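Local coordinates for protein prolyl oligopeptidase (Novosphingobium capsulatum, PDB 1YR2) that probably hydrolyses oligopeptides on the carboxyl side of proline, and more slowly of alanine, as a serine endopeptidase of the S9A prolyl oligopeptidase family, at residues 362-367 with 385-390; 341-346 with 376-381; 682-687 with 710-715. All coordinates share one frame; numbering follows the deposited sequence.

Interaction 1 of 3, residues 362-367 with 385-390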
ATOM      1  N   SER A 362      -2.628   8.628  21.295  1.00 14.72           N
ATOM      2  CA  SER A 362      -3.014   9.947  20.769  1.00 14.94           C
ATOM      3  C   SER A 362      -4.297   9.899  19.917  1.00 14.55           C
ATOM      4  O   SER A 362      -4.959   8.866  19.842  1.00 14.74           O
ATOM      5  CB  SER A 362      -1.846  10.623  20.068  1.00 16.63           C
ATOM      6  OG  SER A 362      -1.829  10.428  18.691  1.00 16.23           O
ATOM      7  N   LYS A 363      -4.604  11.013  19.286  1.00 14.87           N
ATOM      8  CA  LYS A 363      -5.686  11.112  18.313  1.00 16.21           C
ATOM      9  C   LYS A 363      -5.370  10.423  16.993  1.00 14.71           C
ATOM     10  O   LYS A 363      -6.277  10.153  16.197  1.00 15.04           O
ATOM     11  CB  LYS A 363      -5.954  12.577  18.014  1.00 17.58           C
ATOM     12  CG  LYS A 363      -6.432  13.356  19.258  1.00 23.85           C
ATOM     13  CD  LYS A 363      -7.924  13.134  19.468  1.00 28.46           C
ATOM     14  CE  LYS A 363      -8.390  13.496  20.903  1.00 30.68           C
ATOM     15  NZ  LYS A 363      -9.692  14.194  20.862  1.00 31.85           N
ATOM     16  N   ASP A 364      -4.091  10.158  16.761  1.00 13.56           N
ATOM     17  CA  ASP A 364      -3.610   9.570  15.489  1.00 12.70           C
ATOM     18  C   ASP A 364      -3.251   8.115  15.682  1.00 11.26           C
ATOM     19  O   ASP A 364      -2.732   7.725  16.755  1.00 11.78           O
ATOM     20  CB  ASP A 364      -2.355  10.281  15.006  1.00 12.71           C
ATOM     21  CG  ASP A 364      -2.594  11.754  14.688  1.00 16.66           C
ATOM     22  OD1 ASP A 364      -3.720  12.132  14.282  1.00 16.26           O
ATOM     23  OD2 ASP A 364      -1.687  12.590  14.822  1.00 17.23           O
ATOM     24  N   ASN A 365      -3.488   7.311  14.638  1.00 10.89           N
ATOM     25  CA  ASN A 365      -3.140   5.922  14.643  1.00 11.30           C
ATOM     26  C   ASN A 365      -1.625   5.742  14.645  1.00 10.69           C
ATOM     27  O   ASN A 365      -0.915   6.281  13.772  1.00 10.08           O
ATOM     28  CB  ASN A 365      -3.786   5.216  13.452  1.00 11.80           C
ATOM     29  CG  ASN A 365      -3.695   3.709  13.544  1.00 17.23           C
ATOM     30  OD1 ASN A 365      -3.609   3.135  14.640  1.00 17.62           O
ATOM     31  ND2 ASN A 365      -3.767   3.047  12.385  1.00 18.38           N
ATOM     32  N   LEU A 366      -1.132   4.982  15.617  1.00 10.93           N
ATOM     33  CA  LEU A 366       0.298   4.643  15.676  1.00 11.25           C
ATOM     34  C   LEU A 366       0.558   3.346  14.920  1.00 13.28           C
ATOM     35  O   LEU A 366       0.174   2.262  15.362  1.00 12.94           O
ATOM     36  CB  LEU A 366       0.773   4.467  17.105  1.00 10.97           C
ATOM     37  CG  LEU A 366       2.211   4.101  17.400  1.00 12.11           C
ATOM     38  CD1 LEU A 366       3.112   5.155  16.848  1.00 12.92           C
ATOM     39  CD2 LEU A 366       2.426   4.047  18.866  1.00 12.49           C
ATOM     40  N   GLU A 367       1.305   3.480  13.846  1.00 15.11           N
ATOM     41  CA  GLU A 367       1.582   2.412  12.923  1.00 18.42           C
ATOM     42  C   GLU A 367       2.785   1.533  13.349  1.00 18.36           C
ATOM     43  O   GLU A 367       2.689   0.312  13.307  1.00 18.83           O
ATOM     44  CB  GLU A 367       1.845   3.075  11.566  1.00 19.97           C
ATOM     45  CG  GLU A 367       1.843   2.217  10.350  1.00 28.69           C
ATOM     46  CD  GLU A 367       1.669   3.087   9.086  1.00 33.41           C
ATOM     47  OE1 GLU A 367       2.532   4.006   8.814  1.00 31.89           O
ATOM     48  OE2 GLU A 367       0.631   2.858   8.414  1.00 37.10           O
ATOM     49  N   LYS A 385      -1.462  11.092   6.207  1.00 10.97           N
ATOM     50  CA  LYS A 385      -0.077  11.046   5.762  1.00 11.56           C
ATOM     51  C   LYS A 385       0.756  10.753   7.023  1.00 11.63           C
ATOM     52  O   LYS A 385       0.246  10.757   8.135  1.00 12.29           O
ATOM     53  CB  LYS A 385       0.319  12.388   5.115  1.00 11.82           C
ATOM     54  CG  LYS A 385       0.295  13.528   6.214  1.00 14.71           C
ATOM     55  CD  LYS A 385       0.553  14.884   5.743  1.00 18.21           C
ATOM     56  CE  LYS A 385       0.344  15.861   6.946  1.00 15.39           C
ATOM     57  NZ  LYS A 385      -1.116  15.802   7.262  1.00 12.76           N
ATOM     58  N   SER A 386       2.034  10.503   6.857  1.00 10.68           N
ATOM     59  CA  SER A 386       2.885  10.143   7.968  1.00 11.47           C
ATOM     60  C   SER A 386       3.367  11.381   8.740  1.00 11.44           C
ATOM     61  O   SER A 386       3.690  12.395   8.164  1.00 11.34           O
ATOM     62  CB  SER A 386       4.071   9.287   7.515  1.00 11.48           C
ATOM     63  OG  SER A 386       3.671   7.970   7.143  1.00 10.35           O
ATOM     64  N   GLN A 387       3.389  11.276  10.068  1.00 11.92           N
ATOM     65  CA  GLN A 387       4.143  12.144  10.937  1.00 11.79           C
ATOM     66  C   GLN A 387       4.973  11.236  11.843  1.00 11.77           C
ATOM     67  O   GLN A 387       4.401  10.384  12.539  1.00 11.29           O
ATOM     68  CB  GLN A 387       3.216  12.980  11.816  1.00 12.38           C
ATOM     69  CG  GLN A 387       3.973  13.900  12.737  1.00 16.56           C
ATOM     70  CD  GLN A 387       3.079  14.832  13.434  1.00 18.34           C
ATOM     71  OE1 GLN A 387       2.281  14.413  14.268  1.00 20.14           O
ATOM     72  NE2 GLN A 387       3.220  16.128  13.129  1.00 19.65           N
ATOM     73  N   VAL A 388       6.299  11.409  11.850  1.00 11.29           N
ATOM     74  CA  VAL A 388       7.182  10.593  12.670  1.00 11.28           C
ATOM     75  C   VAL A 388       7.642  11.448  13.834  1.00 11.78           C
ATOM     76  O   VAL A 388       8.325  12.447  13.646  1.00 12.67           O
ATOM     77  CB  VAL A 388       8.388  10.060  11.872  1.00 11.69           C
ATOM     78  CG1 VAL A 388       9.265   9.150  12.789  1.00 11.96           C
ATOM     79  CG2 VAL A 388       7.943   9.262  10.624  1.00 14.26           C
ATOM     80  N   LEU A 389       7.193  11.102  15.044  1.00 11.81           N
ATOM     81  CA  LEU A 389       7.552  11.828  16.235  1.00 11.46           C
ATOM     82  C   LEU A 389       8.684  11.157  16.993  1.00 11.24           C
ATOM     83  O   LEU A 389       8.757   9.927  17.095  1.00 10.84           O
ATOM     84  CB  LEU A 389       6.312  12.020  17.135  1.00 10.10           C
ATOM     85  CG  LEU A 389       5.141  12.801  16.541  1.00 12.69           C
ATOM     86  CD1 LEU A 389       3.898  12.864  17.495  1.00 16.12           C
ATOM     87  CD2 LEU A 389       5.599  14.170  16.186  1.00 14.52           C
ATOM     88  N   ALA A 390       9.552  11.986  17.570  1.00 10.35           N
ATOM     89  CA  ALA A 390      10.683  11.513  18.360  1.00 10.93           C
ATOM     90  C   ALA A 390      10.423  11.707  19.819  1.00 10.72           C
ATOM     91  O   ALA A 390       9.798  12.700  20.246  1.00 10.62           O
ATOM     92  CB  ALA A 390      11.966  12.261  17.977  1.00 11.07           C
TER
HETATM   93  O   HOH W   1       0.948  12.139  15.283  1.00 27.09           O
HETATM   94  O   HOH W   2       3.287   6.842   9.436  1.00 23.59           O
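The Gln387 side chain is fully outstretched, CG opposite the backbone N (chi1 180°) and CD opposite CA (chi2 172°), and so carries its amide over to the carboxylate of Asp364. OE1 of Gln387 and OD2 of Asp364 remain 4.4 Å apart; as both are acceptors they cannot bond to each other directly, but a donor can join them. One water does this, giving a proton to Asp364 OD2 at 2.7 Å and the other to Gln387 OE1 at 2.8 Å. OD2 also bonds to His382 ND1, so the same carboxylate oxygen serves both the water and the imidazole. The Asp364 backbone is fixed from its own side: its N donates to Ser362 OG at 3.0 Å with an N-H...O angle of 166°, which makes an ST turn leading into strand 365-372. Serine fits there because its short hydroxyl folds back onto a backbone N two residues on.

A second water links Glu367 and Ser386. It accepts from Ser386 OG at 2.6 Å and donates to Glu367 OE1 at 3.0 Å; the long glutamate arm reaches the water while the hydroxyl, itself buried, spends its acceptor side on the backbone N of Ala409. Direct burial across the contact is slight, and solvent carries the polar contacts between the segments.

This reflects the sheet order: strand 375-382 runs between the two segments and is hydrogen-bonded to both, Asn365 with Ile381 and Glu367 with Ser379 on one flank, Gln387 with Tyr380 on the other, while strand 408-413 of the next sheet packs on Ser386 and Val388.

Interaction 2 of 3, residues 341-346 with 376-381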
ATOM      1  N   LYS A 341      -3.325   2.709  19.700  1.00 11.20           N
ATOM      2  CA  LYS A 341      -2.054   2.183  20.239  1.00 11.88           C
ATOM      3  C   LYS A 341      -1.296   3.226  21.056  1.00 10.95           C
ATOM      4  O   LYS A 341      -1.579   4.408  20.961  1.00 11.24           O
ATOM      5  CB  LYS A 341      -1.120   1.548  19.198  1.00 13.18           C
ATOM      6  CG  LYS A 341      -1.711   0.615  18.106  1.00 19.12           C
ATOM      7  CD  LYS A 341      -2.497  -0.585  18.570  1.00 22.90           C
ATOM      8  CE  LYS A 341      -3.460  -1.080  17.427  1.00 26.61           C
ATOM      9  NZ  LYS A 341      -2.787  -1.413  16.121  1.00 31.72           N
ATOM     10  N   LYS A 342      -0.384   2.728  21.880  1.00 10.82           N
ATOM     11  CA  LYS A 342       0.429   3.501  22.804  1.00  9.69           C
ATOM     12  C   LYS A 342       1.787   2.804  22.979  1.00  9.96           C
ATOM     13  O   LYS A 342       1.995   1.684  22.552  1.00 10.40           O
ATOM     14  CB  LYS A 342      -0.317   3.645  24.149  1.00 10.20           C
ATOM     15  CG  LYS A 342      -0.507   2.373  24.894  1.00 12.00           C
ATOM     16  CD  LYS A 342      -1.468   2.506  26.084  1.00 14.50           C
ATOM     17  CE  LYS A 342      -1.538   1.203  26.877  1.00 17.50           C
ATOM     18  NZ  LYS A 342      -2.547   1.247  27.940  1.00 15.87           N
ATOM     19  N   ILE A 343       2.740   3.492  23.553  1.00  9.05           N
ATOM     20  CA  ILE A 343       4.048   2.923  23.834  1.00  8.88           C
ATOM     21  C   ILE A 343       4.214   2.668  25.327  1.00 10.24           C
ATOM     22  O   ILE A 343       4.117   3.589  26.129  1.00  9.93           O
ATOM     23  CB  ILE A 343       5.132   3.878  23.339  1.00  9.25           C
ATOM     24  CG1 ILE A 343       4.941   4.103  21.820  1.00  9.76           C
ATOM     25  CG2 ILE A 343       6.515   3.233  23.560  1.00 11.04           C
ATOM     26  CD1 ILE A 343       5.875   5.088  21.249  1.00 11.91           C
ATOM     27  N   VAL A 344       4.493   1.422  25.650  1.00 10.31           N
ATOM     28  CA  VAL A 344       4.682   0.956  27.017  1.00 10.80           C
ATOM     29  C   VAL A 344       6.130   0.492  27.237  1.00 10.70           C
ATOM     30  O   VAL A 344       6.689  -0.303  26.466  1.00 11.78           O
ATOM     31  CB  VAL A 344       3.704  -0.180  27.368  1.00 11.51           C
ATOM     32  CG1 VAL A 344       3.932  -0.683  28.775  1.00 11.06           C
ATOM     33  CG2 VAL A 344       2.278   0.296  27.266  1.00 11.99           C
ATOM     34  N   ARG A 345       6.696   0.990  28.319  1.00 10.60           N
ATOM     35  CA  ARG A 345       8.021   0.561  28.795  1.00 10.69           C
ATOM     36  C   ARG A 345       7.862  -0.420  29.915  1.00 11.46           C
ATOM     37  O   ARG A 345       7.174  -0.145  30.885  1.00  8.88           O
ATOM     38  CB  ARG A 345       8.808   1.736  29.265  1.00  9.88           C
ATOM     39  CG  ARG A 345      10.248   1.407  29.663  1.00 11.64           C
ATOM     40  CD  ARG A 345      11.038   2.581  30.188  1.00 11.70           C
ATOM     41  NE  ARG A 345      10.445   3.011  31.456  1.00 13.20           N
ATOM     42  CZ  ARG A 345      10.587   4.178  32.033  1.00 15.36           C
ATOM     43  NH1 ARG A 345      11.381   5.125  31.558  1.00 15.56           N
ATOM     44  NH2 ARG A 345       9.930   4.377  33.152  1.00 13.76           N
ATOM     45  N   VAL A 346       8.436  -1.596  29.776  1.00 11.17           N
ATOM     46  CA  VAL A 346       8.410  -2.569  30.872  1.00 11.03           C
ATOM     47  C   VAL A 346       9.802  -2.661  31.492  1.00 12.37           C
ATOM     48  O   VAL A 346      10.780  -2.927  30.799  1.00 12.73           O
ATOM     49  CB  VAL A 346       8.020  -3.906  30.325  1.00 11.16           C
ATOM     50  CG1 VAL A 346       7.950  -4.952  31.423  1.00 13.57           C
ATOM     51  CG2 VAL A 346       6.711  -3.765  29.656  1.00 10.64           C
ATOM     52  N   LEU A 376      13.046   7.041  20.847  1.00 12.30           N
ATOM     53  CA  LEU A 376      11.946   6.366  20.185  1.00 12.57           C
ATOM     54  C   LEU A 376      11.515   7.180  18.989  1.00 11.78           C
ATOM     55  O   LEU A 376      11.408   8.388  19.081  1.00 10.07           O
ATOM     56  CB  LEU A 376      10.730   6.255  21.107  1.00 13.16           C
ATOM     57  CG  LEU A 376      10.819   5.340  22.309  1.00 15.54           C
ATOM     58  CD1 LEU A 376       9.835   5.779  23.379  1.00 17.12           C
ATOM     59  CD2 LEU A 376      10.510   3.890  21.835  1.00 16.16           C
ATOM     60  N   PHE A 377      11.277   6.510  17.883  1.00 10.68           N
ATOM     61  CA  PHE A 377      10.705   7.136  16.673  1.00 10.78           C
ATOM     62  C   PHE A 377       9.374   6.461  16.357  1.00 11.08           C
ATOM     63  O   PHE A 377       9.320   5.262  15.994  1.00 13.15           O
ATOM     64  CB  PHE A 377      11.703   7.063  15.510  1.00 10.61           C
ATOM     65  CG  PHE A 377      12.921   7.876  15.757  1.00 10.96           C
ATOM     66  CD1 PHE A 377      12.909   9.259  15.524  1.00 10.69           C
ATOM     67  CD2 PHE A 377      14.001   7.307  16.399  1.00  9.75           C
ATOM     68  CE1 PHE A 377      14.015  10.039  15.816  1.00 14.80           C
ATOM     69  CE2 PHE A 377      15.099   8.048  16.715  1.00 10.82           C
ATOM     70  CZ  PHE A 377      15.124   9.438  16.436  1.00 12.76           C
ATOM     71  N   ALA A 378       8.307   7.239  16.404  1.00 10.04           N
ATOM     72  CA  ALA A 378       6.923   6.723  16.359  1.00 10.46           C
ATOM     73  C   ALA A 378       6.266   7.234  15.085  1.00 11.02           C
ATOM     74  O   ALA A 378       6.163   8.438  14.908  1.00 10.85           O
ATOM     75  CB  ALA A 378       6.150   7.201  17.567  1.00  9.47           C
ATOM     76  N   SER A 379       5.902   6.314  14.177  1.00 10.05           N
ATOM     77  CA  SER A 379       5.258   6.656  12.935  1.00 11.14           C
ATOM     78  C   SER A 379       3.724   6.628  13.048  1.00 10.59           C
ATOM     79  O   SER A 379       3.108   5.568  13.218  1.00 11.54           O
ATOM     80  CB  SER A 379       5.730   5.702  11.824  1.00 12.14           C
ATOM     81  OG  SER A 379       7.094   5.929  11.615  1.00 14.69           O
ATOM     82  N   TYR A 380       3.141   7.810  12.942  1.00  9.19           N
ATOM     83  CA  TYR A 380       1.742   8.019  13.079  1.00  9.57           C
ATOM     84  C   TYR A 380       1.112   8.320  11.736  1.00 10.23           C
ATOM     85  O   TYR A 380       1.783   8.842  10.798  1.00 11.46           O
ATOM     86  CB  TYR A 380       1.452   9.218  14.011  1.00 10.13           C
ATOM     87  CG  TYR A 380       1.703   8.967  15.472  1.00  9.05           C
ATOM     88  CD1 TYR A 380       0.754   8.359  16.273  1.00  8.84           C
ATOM     89  CD2 TYR A 380       2.904   9.367  16.045  1.00  8.40           C
ATOM     90  CE1 TYR A 380       0.997   8.161  17.636  1.00 11.92           C
ATOM     91  CE2 TYR A 380       3.163   9.152  17.331  1.00  9.75           C
ATOM     92  CZ  TYR A 380       2.208   8.589  18.164  1.00 12.24           C
ATOM     93  OH  TYR A 380       2.530   8.420  19.517  1.00  8.53           O
ATOM     94  N   ILE A 381      -0.196   8.082  11.658  1.00 10.98           N
ATOM     95  CA  ILE A 381      -0.988   8.592  10.544  1.00 11.81           C
ATOM     96  C   ILE A 381      -1.691   9.849  11.072  1.00 11.87           C
ATOM     97  O   ILE A 381      -2.625   9.754  11.889  1.00 11.59           O
ATOM     98  CB  ILE A 381      -1.997   7.585  10.006  1.00 12.19           C
ATOM     99  CG1 ILE A 381      -1.312   6.288   9.531  1.00 15.14           C
ATOM    100  CG2 ILE A 381      -2.747   8.201   8.820  1.00 13.32           C
ATOM    101  CD1 ILE A 381      -0.234   6.476   8.548  1.00 18.56           C
TER
HETATM  102  O   HOH W   3       0.719   7.027  20.855  1.00 19.96           O
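Ile343 makes both apolar contacts from the 341-346 side, with Leu376 and Ala378. Its two branches divide the work. With CG1 turned beside the backbone N and CG2 anti to it (chi1 -59°), CG2 meets Leu376 CD1 at 4.2 Å, while the extended arm ends at CD1, 4.3 Å from Ala378 CB. The Ile343 and Leu376 side chains lie alongside each other, pointing opposite ways. A beta-branched residue suits a strand and offers two methyl ends; the small Ala378 leaves room for the longer arm, and Leu376 CD1 meets the shorter branch. All three are buried, and Val369 and Leu366 of strand 365-372 add to the same layer.

The polar contribution is a single water lying in the plane of the Tyr380 ring, at its edge. It is 2.6 Å from Tyr380 OH and makes only a weak bond, 3.5 Å, to the carbonyl O of Lys341, so the water links the phenol to the other segment weakly at best.

No backbone hydrogen bond joins these strands, because each belongs to its own four-stranded antiparallel sheet. Apolar packing between the faces of successive four-stranded antiparallel sheets is how blades of a beta-propeller meet, as in this N-terminal domain.

Interaction 3 of 3, residues 682-687 with 710-715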
ATOM      1  N   PRO A 682     -17.658  10.266 -26.646  1.00 13.54           N
ATOM      2  CA  PRO A 682     -17.526   8.793 -26.708  1.00 13.23           C
ATOM      3  C   PRO A 682     -17.821   8.130 -25.350  1.00 13.88           C
ATOM      4  O   PRO A 682     -17.282   8.596 -24.345  1.00 14.40           O
ATOM      5  CB  PRO A 682     -16.052   8.580 -26.999  1.00 12.63           C
ATOM      6  CG  PRO A 682     -15.485   9.889 -27.355  1.00 15.22           C
ATOM      7  CD  PRO A 682     -16.375  10.957 -26.831  1.00 14.05           C
ATOM      8  N   HIS A 683     -18.625   7.068 -25.343  1.00 12.67           N
ATOM      9  CA  HIS A 683     -18.934   6.288 -24.163  1.00 12.88           C
ATOM     10  C   HIS A 683     -18.566   4.850 -24.511  1.00 13.93           C
ATOM     11  O   HIS A 683     -19.309   4.139 -25.213  1.00 15.25           O
ATOM     12  CB  HIS A 683     -20.415   6.474 -23.865  1.00 12.73           C
ATOM     13  CG  HIS A 683     -20.774   7.908 -23.602  1.00 12.52           C
ATOM     14  ND1 HIS A 683     -21.916   8.511 -24.085  1.00 13.32           N
ATOM     15  CD2 HIS A 683     -20.075   8.880 -22.962  1.00 14.87           C
ATOM     16  CE1 HIS A 683     -21.930   9.779 -23.697  1.00 17.93           C
ATOM     17  NE2 HIS A 683     -20.826  10.030 -23.015  1.00 13.82           N
ATOM     18  N   LEU A 684     -17.354   4.466 -24.092  1.00 12.90           N
ATOM     19  CA  LEU A 684     -16.658   3.335 -24.655  1.00 12.98           C
ATOM     20  C   LEU A 684     -16.259   2.365 -23.584  1.00 13.55           C
ATOM     21  O   LEU A 684     -16.141   2.748 -22.441  1.00 14.49           O
ATOM     22  CB  LEU A 684     -15.331   3.762 -25.327  1.00 12.87           C
ATOM     23  CG  LEU A 684     -15.444   4.793 -26.454  1.00 12.98           C
ATOM     24  CD1 LEU A 684     -14.029   5.143 -26.996  1.00 16.47           C
ATOM     25  CD2 LEU A 684     -16.326   4.304 -27.546  1.00 15.94           C
ATOM     26  N   ILE A 685     -16.045   1.105 -23.978  1.00 12.91           N
ATOM     27  CA  ILE A 685     -15.526   0.128 -23.033  1.00 13.31           C
ATOM     28  C   ILE A 685     -14.269  -0.504 -23.609  1.00 14.88           C
ATOM     29  O   ILE A 685     -14.294  -1.025 -24.711  1.00 12.54           O
ATOM     30  CB  ILE A 685     -16.605  -0.939 -22.606  1.00 12.67           C
ATOM     31  CG1 ILE A 685     -16.033  -1.860 -21.529  1.00 12.52           C
ATOM     32  CG2 ILE A 685     -17.069  -1.767 -23.832  1.00 13.92           C
ATOM     33  CD1 ILE A 685     -17.002  -2.869 -20.985  1.00 13.03           C
ATOM     34  N   ARG A 686     -13.180  -0.466 -22.846  1.00 14.02           N
ATOM     35  CA  ARG A 686     -11.928  -1.120 -23.231  1.00 14.70           C
ATOM     36  C   ARG A 686     -11.872  -2.439 -22.489  1.00 14.91           C
ATOM     37  O   ARG A 686     -11.837  -2.463 -21.259  1.00 15.08           O
ATOM     38  CB  ARG A 686     -10.741  -0.249 -22.866  1.00 14.53           C
ATOM     39  CG  ARG A 686      -9.373  -0.814 -23.241  1.00 15.32           C
ATOM     40  CD  ARG A 686      -8.260  -0.045 -22.571  1.00 16.63           C
ATOM     41  NE  ARG A 686      -6.956  -0.424 -23.098  1.00 17.14           N
ATOM     42  CZ  ARG A 686      -6.281  -1.531 -22.753  1.00 18.75           C
ATOM     43  NH1 ARG A 686      -6.761  -2.367 -21.848  1.00 18.64           N
ATOM     44  NH2 ARG A 686      -5.095  -1.789 -23.294  1.00 15.49           N
ATOM     45  N   ILE A 687     -11.904  -3.521 -23.229  1.00 16.29           N
ATOM     46  CA  ILE A 687     -11.990  -4.840 -22.651  1.00 18.48           C
ATOM     47  C   ILE A 687     -10.684  -5.601 -22.928  1.00 20.61           C
ATOM     48  O   ILE A 687     -10.351  -5.867 -24.096  1.00 20.95           O
ATOM     49  CB  ILE A 687     -13.181  -5.600 -23.201  1.00 18.35           C
ATOM     50  CG1 ILE A 687     -14.484  -4.798 -23.062  1.00 18.64           C
ATOM     51  CG2 ILE A 687     -13.325  -6.886 -22.413  1.00 19.97           C
ATOM     52  CD1 ILE A 687     -15.674  -5.372 -23.829  1.00 19.66           C
ATOM     53  N   GLN A 710      -5.080   7.317 -20.101  1.00  9.63           N
ATOM     54  CA  GLN A 710      -4.611   8.674 -19.951  1.00  9.58           C
ATOM     55  C   GLN A 710      -4.667   9.493 -21.245  1.00 11.40           C
ATOM     56  O   GLN A 710      -4.887  10.693 -21.218  1.00 12.24           O
ATOM     57  CB  GLN A 710      -3.248   8.711 -19.281  1.00 10.82           C
ATOM     58  CG  GLN A 710      -3.336   8.361 -17.804  1.00 11.72           C
ATOM     59  CD  GLN A 710      -2.031   8.549 -17.049  1.00 16.40           C
ATOM     60  OE1 GLN A 710      -1.053   9.129 -17.592  1.00 16.81           O
ATOM     61  NE2 GLN A 710      -2.011   8.118 -15.792  1.00 14.16           N
ATOM     62  N   ALA A 711      -4.432   8.870 -22.377  1.00 11.95           N
ATOM     63  CA  ALA A 711      -4.592   9.570 -23.657  1.00 12.02           C
ATOM     64  C   ALA A 711      -6.047  10.030 -23.826  1.00 11.78           C
ATOM     65  O   ALA A 711      -6.292  11.154 -24.279  1.00 11.91           O
ATOM     66  CB  ALA A 711      -4.215   8.643 -24.798  1.00 12.38           C
ATOM     67  N   PHE A 712      -6.997   9.159 -23.486  1.00 11.28           N
ATOM     68  CA  PHE A 712      -8.442   9.497 -23.548  1.00 11.37           C
ATOM     69  C   PHE A 712      -8.736  10.667 -22.608  1.00 11.89           C
ATOM     70  O   PHE A 712      -9.288  11.698 -22.999  1.00 12.48           O
ATOM     71  CB  PHE A 712      -9.251   8.257 -23.196  1.00 12.15           C
ATOM     72  CG  PHE A 712     -10.733   8.401 -23.337  1.00 13.44           C
ATOM     73  CD1 PHE A 712     -11.503   8.779 -22.255  1.00 14.25           C
ATOM     74  CD2 PHE A 712     -11.360   8.036 -24.497  1.00 13.01           C
ATOM     75  CE1 PHE A 712     -12.891   8.843 -22.396  1.00 13.43           C
ATOM     76  CE2 PHE A 712     -12.757   8.089 -24.644  1.00 13.58           C
ATOM     77  CZ  PHE A 712     -13.505   8.490 -23.610  1.00 13.22           C
ATOM     78  N   LEU A 713      -8.363  10.533 -21.355  1.00 12.22           N
ATOM     79  CA  LEU A 713      -8.580  11.626 -20.390  1.00 11.86           C
ATOM     80  C   LEU A 713      -7.865  12.929 -20.801  1.00 13.17           C
ATOM     81  O   LEU A 713      -8.416  14.027 -20.629  1.00 15.07           O
ATOM     82  CB  LEU A 713      -8.135  11.215 -18.977  1.00 12.52           C
ATOM     83  CG  LEU A 713      -8.799   9.953 -18.412  1.00 11.97           C
ATOM     84  CD1 LEU A 713      -8.302   9.667 -16.970  1.00 13.44           C
ATOM     85  CD2 LEU A 713     -10.334  10.071 -18.434  1.00 16.02           C
ATOM     86  N   ALA A 714      -6.631  12.829 -21.285  1.00 12.80           N
ATOM     87  CA  ALA A 714      -5.904  14.015 -21.775  1.00 13.16           C
ATOM     88  C   ALA A 714      -6.598  14.705 -22.933  1.00 13.25           C
ATOM     89  O   ALA A 714      -6.663  15.907 -22.989  1.00 13.99           O
ATOM     90  CB  ALA A 714      -4.497  13.632 -22.238  1.00 13.58           C
ATOM     91  N   HIS A 715      -7.065  13.916 -23.877  1.00 14.03           N
ATOM     92  CA  HIS A 715      -7.723  14.439 -25.082  1.00 14.47           C
ATOM     93  C   HIS A 715      -8.935  15.287 -24.678  1.00 14.96           C
ATOM     94  O   HIS A 715      -9.082  16.424 -25.116  1.00 14.13           O
ATOM     95  CB  HIS A 715      -8.156  13.283 -25.958  1.00 15.93           C
ATOM     96  CG  HIS A 715      -8.736  13.712 -27.266  1.00 15.01           C
ATOM     97  ND1 HIS A 715      -7.971  14.292 -28.256  1.00 20.03           N
ATOM     98  CD2 HIS A 715     -10.003  13.666 -27.741  1.00 18.69           C
ATOM     99  CE1 HIS A 715      -8.742  14.577 -29.295  1.00 19.75           C
ATOM    100  NE2 HIS A 715      -9.977  14.200 -29.016  1.00 19.69           N
TER
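Extended backbone at Pro682 and Leu684 faces one side of a regular helix, whose Ala714 N to Gln710 O bond is 2.8 Å, and the nearest CA atoms, those of Pro682 and Phe712, stand 9.6 Å apart. That gap is filled by the ring of Phe712, which stretches off the helix with its CB-CG bond turned directly away from the backbone N (chi1 -175°). Its CE2 takes two aliphatic partners, Leu684 CD1 at 4.0 Å and Pro682 CB at 4.1 Å. The leucine side chain crosses the aromatic one at a slant. The proline carbonyl O lies at the ring edge, in its plane, 3.8 Å from CZ, where the slightly positive rim of a phenyl group would favour an oxygen. Strand 683-687 is an edge strand of the eight-stranded mixed sheet of an alpha/beta-hydrolase fold, and helix 699-717 follows it in the chain and packs on this edge strand. Flat, large and apolar, phenylalanine can span the distance from helix to sheet, while compact Pro682 and branched Leu684 fit against it. Tyr84, Thr85 and Tyr88 of helix 72-89 pack on Leu684 as well, and Phe716, one turn further along helix 699-717, meets the Phe712 ring with planes about 55° apart.

Interactions 1 and 2 are neighbours in the beta-propeller, with centres about 9 Å apart, and their segments alternate along the chain: 341-346, 362-367, 376-381, then 385-390. Strand 375-382, which supplies one side of interaction 2, is the strand lying between the two that interaction 1 joins, so one sheet is held to the preceding one through its apolar layer and bridged within itself by water. Interaction 3 comes later in the sequence, with its centre about 40 Å from that of interaction 1 and about 46 Å from that of interaction 2, beyond the chain's centre. Interactions 1 and 2 thus belong to the propeller and interaction 3 to the alpha/beta-hydrolase domain, the two halves of the protease.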